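Local coordinates for ulvan Lyase-PL25 (Pseudoalteromonas sp. PLSV, PDB 5UAM), which cleaves ulvan, the main cell-wall polysaccharide of green seaweeds of the Ulvales, as a beta-propeller lyase of polysaccharide lyase family 25, at residues Ala385-Trp390 and Phe413-Phe418. Residues are numbered along the deposited sequence; the frame is centred on the assembly and turned at random.
Sequences AVLSWW and FAISAF
Ala385 sets its methyl group on the ring of Phe413 where two neighbouring blades of the beta-propeller meet: Ala385-Trp390 lies on strand 384-392 of one four-stranded antiparallel sheet, Phe413-Ile415 on the outermost strand 412-415 of the next. No hydrogen bond joins the segments, and their strand axes come no closer than 8.3 Å, as expected of packing between sheets. The CH-pi contact is nearly centred, with Ala385 CB 3.5 Å from the Phe413 ring centroid and only 3° off the ring normal. Phe413 CG stands anti to the carbonyl carbon (chi1 -68°), and the ring reaches the backbone of the other blade: Leu387 N lies in the ring plane at its edge, 3.8 Å from Phe413 CE2. Val430, on the strand beside 412-415, also touches Phe413 and Leu387. Further along, Leu387 and Ile415 meet obliquely through one methyl pair, Leu387 CD1 to Ile415 CG2 at 4.1 Å. The side chain of Ile415 is about 5 Å from a bound potassium ion. Farther along the two segments, Trp389 and Phe418 bring their rings together with planes 16° apart, but the centroids of the Trp389 six-membered ring and the Phe418 ring are 5.8 Å apart, so overlap is slight. Trp389 also has a cation-pi partner in Arg374, while Trp389 CH2 lies 3.8 Å from both Phe418 CE1 and Phe418 CZ.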
ATOM      1  N   ALA A 385      10.167  -0.835 -18.847  1.00 18.06           N
ATOM      2  CA  ALA A 385       9.080  -0.730 -17.890  1.00 18.81           C
ATOM      3  C   ALA A 385       7.830  -0.226 -18.596  1.00 16.33           C
ATOM      4  O   ALA A 385       7.894   0.745 -19.352  1.00 16.87           O
ATOM      5  CB  ALA A 385       9.482   0.267 -16.805  1.00 18.90           C
ATOM      6  N   VAL A 386       6.697  -0.875 -18.347  1.00 16.06           N
ATOM      7  CA  VAL A 386       5.431  -0.507 -18.973  1.00 15.55           C
ATOM      8  C   VAL A 386       4.405  -0.263 -17.875  1.00 15.73           C
ATOM      9  O   VAL A 386       4.352  -1.009 -16.886  1.00 15.22           O
ATOM     10  CB  VAL A 386       4.928  -1.606 -19.941  1.00 18.46           C
ATOM     11  CG1 VAL A 386       3.688  -1.129 -20.673  1.00 19.79           C
ATOM     12  CG2 VAL A 386       6.030  -2.027 -20.931  1.00 18.85           C
ATOM     13  N   LEU A 387       3.592   0.781 -18.036  1.00 14.21           N
ATOM     14  CA  LEU A 387       2.426   1.032 -17.188  1.00 14.38           C
ATOM     15  C   LEU A 387       1.245   1.223 -18.131  1.00 13.79           C
ATOM     16  O   LEU A 387       1.234   2.177 -18.922  1.00 15.69           O
ATOM     17  CB  LEU A 387       2.620   2.267 -16.296  1.00 14.75           C
ATOM     18  CG  LEU A 387       1.467   2.585 -15.346  1.00 14.69           C
ATOM     19  CD1 LEU A 387       1.336   1.501 -14.306  1.00 15.17           C
ATOM     20  CD2 LEU A 387       1.712   3.890 -14.653  1.00 20.32           C
ATOM     21  N   SER A 388       0.277   0.304 -18.096  1.00 13.47           N
ATOM     22  CA  SER A 388      -0.804   0.351 -19.064  1.00 14.12           C
ATOM     23  C   SER A 388      -2.112  -0.102 -18.424  1.00 14.45           C
ATOM     24  O   SER A 388      -2.124  -0.767 -17.389  1.00 14.84           O
ATOM     25  CB  SER A 388      -0.493  -0.490 -20.293  1.00 18.00           C
ATOM     26  OG  SER A 388      -0.314  -1.849 -19.935  1.00 18.16           O
ATOM     27  N   TRP A 389      -3.201   0.303 -19.065  1.00 16.05           N
ATOM     28  CA  TRP A 389      -4.543  -0.074 -18.642  1.00 17.73           C
ATOM     29  C   TRP A 389      -4.918  -1.430 -19.228  1.00 15.53           C
ATOM     30  O   TRP A 389      -4.692  -1.697 -20.411  1.00 18.49           O
ATOM     31  CB  TRP A 389      -5.550   0.958 -19.140  1.00 17.73           C
ATOM     32  CG  TRP A 389      -5.489   2.286 -18.416  1.00 18.48           C
ATOM     33  CD1 TRP A 389      -4.871   3.416 -18.836  1.00 21.36           C
ATOM     34  CD2 TRP A 389      -6.059   2.592 -17.135  1.00 18.79           C
ATOM     35  NE1 TRP A 389      -5.026   4.419 -17.897  1.00 21.26           N
ATOM     36  CE2 TRP A 389      -5.767   3.939 -16.856  1.00 20.37           C
ATOM     37  CE3 TRP A 389      -6.816   1.864 -16.221  1.00 19.55           C
ATOM     38  CZ2 TRP A 389      -6.193   4.572 -15.689  1.00 21.65           C
ATOM     39  CZ3 TRP A 389      -7.242   2.499 -15.054  1.00 20.41           C
ATOM     40  CH2 TRP A 389      -6.926   3.839 -14.808  1.00 21.00           C
ATOM     41  N   TRP A 390      -5.511  -2.282 -18.396  1.00 16.05           N
ATOM     42  CA  TRP A 390      -6.031  -3.581 -18.810  1.00 16.77           C
ATOM     43  C   TRP A 390      -7.494  -3.667 -18.405  1.00 18.78           C
ATOM     44  O   TRP A 390      -7.829  -3.428 -17.238  1.00 17.16           O
ATOM     45  CB  TRP A 390      -5.232  -4.703 -18.146  1.00 18.79           C
ATOM     46  CG  TRP A 390      -3.836  -4.785 -18.688  1.00 17.91           C
ATOM     47  CD1 TRP A 390      -2.816  -3.916 -18.450  1.00 20.18           C
ATOM     48  CD2 TRP A 390      -3.322  -5.782 -19.570  1.00 18.49           C
ATOM     49  NE1 TRP A 390      -1.696  -4.310 -19.127  1.00 22.12           N
ATOM     50  CE2 TRP A 390      -1.970  -5.453 -19.827  1.00 20.75           C
ATOM     51  CE3 TRP A 390      -3.863  -6.922 -20.164  1.00 19.75           C
ATOM     52  CZ2 TRP A 390      -1.163  -6.218 -20.660  1.00 23.34           C
ATOM     53  CZ3 TRP A 390      -3.061  -7.680 -21.004  1.00 22.92           C
ATOM     54  CH2 TRP A 390      -1.723  -7.324 -21.242  1.00 22.08           C
ATOM     55  N   PHE A 413       9.270   0.011 -12.831  1.00 13.19           N
ATOM     56  CA  PHE A 413       8.422   0.968 -12.140  1.00 14.61           C
ATOM     57  C   PHE A 413       8.006   0.454 -10.769  1.00 13.81           C
ATOM     58  O   PHE A 413       7.647  -0.716 -10.606  1.00 15.13           O
ATOM     59  CB  PHE A 413       7.122   1.259 -12.907  1.00 13.58           C
ATOM     60  CG  PHE A 413       7.296   2.000 -14.213  1.00 13.64           C
ATOM     61  CD1 PHE A 413       8.318   2.932 -14.386  1.00 14.33           C
ATOM     62  CD2 PHE A 413       6.404   1.821 -15.247  1.00 13.67           C
ATOM     63  CE1 PHE A 413       8.461   3.631 -15.573  1.00 15.47           C
ATOM     64  CE2 PHE A 413       6.549   2.485 -16.464  1.00 13.94           C
ATOM     65  CZ  PHE A 413       7.563   3.419 -16.624  1.00 14.35           C
ATOM     66  N   ALA A 414       8.029   1.346  -9.799  1.00 12.89           N
ATOM     67  CA  ALA A 414       7.275   1.204  -8.564  1.00 11.62           C
ATOM     68  C   ALA A 414       6.048   2.086  -8.697  1.00 12.75           C
ATOM     69  O   ALA A 414       6.152   3.204  -9.216  1.00 13.57           O
ATOM     70  CB  ALA A 414       8.128   1.661  -7.377  1.00 14.51           C
ATOM     71  N   ILE A 415       4.904   1.614  -8.200  1.00 12.88           N
ATOM     72  CA  ILE A 415       3.651   2.358  -8.330  1.00 11.77           C
ATOM     73  C   ILE A 415       2.952   2.501  -6.993  1.00 14.11           C
ATOM     74  O   ILE A 415       3.130   1.696  -6.071  1.00 14.74           O
ATOM     75  CB  ILE A 415       2.692   1.740  -9.362  1.00 12.81           C
ATOM     76  CG1 ILE A 415       2.411   0.261  -9.068  1.00 12.96           C
ATOM     77  CG2 ILE A 415       3.299   1.910 -10.773  1.00 14.57           C
ATOM     78  CD1 ILE A 415       1.212  -0.278  -9.858  1.00 15.66           C
ATOM     79  N   SER A 416       2.151   3.556  -6.883  1.00 11.39           N
ATOM     80  CA  SER A 416       1.223   3.718  -5.775  1.00 10.89           C
ATOM     81  C   SER A 416      -0.110   3.040  -6.081  1.00 12.02           C
ATOM     82  O   SER A 416      -0.413   2.669  -7.216  1.00 12.70           O
ATOM     83  CB  SER A 416       0.936   5.198  -5.519  1.00 13.22           C
ATOM     84  OG  SER A 416       0.178   5.791  -6.568  1.00 12.11           O
ATOM     85  N   ALA A 417      -0.931   2.933  -5.047  1.00 10.96           N
ATOM     86  CA  ALA A 417      -2.348   2.696  -5.256  1.00 11.70           C
ATOM     87  C   ALA A 417      -2.960   3.913  -5.945  1.00 11.20           C
ATOM     88  O   ALA A 417      -2.377   5.007  -5.969  1.00 12.15           O
ATOM     89  CB  ALA A 417      -3.050   2.458  -3.918  1.00 14.21           C
ATOM     90  N   PHE A 418      -4.151   3.741  -6.509  1.00 11.82           N
ATOM     91  CA  PHE A 418      -4.837   4.889  -7.071  1.00 12.84           C
ATOM     92  C   PHE A 418      -5.001   5.990  -6.029  1.00 13.52           C
ATOM     93  O   PHE A 418      -5.320   5.725  -4.859  1.00 17.27           O
ATOM     94  CB  PHE A 418      -6.200   4.504  -7.619  1.00 13.08           C
ATOM     95  CG  PHE A 418      -6.162   3.777  -8.945  1.00 13.80           C
ATOM     96  CD1 PHE A 418      -5.607   4.374 -10.060  1.00 15.94           C
ATOM     97  CD2 PHE A 418      -6.746   2.519  -9.094  1.00 15.11           C
ATOM     98  CE1 PHE A 418      -5.598   3.719 -11.272  1.00 14.80           C
ATOM     99  CE2 PHE A 418      -6.724   1.866 -10.306  1.00 17.19           C
ATOM    100  CZ  PHE A 418      -6.161   2.471 -11.393  1.00 15.48           C
TER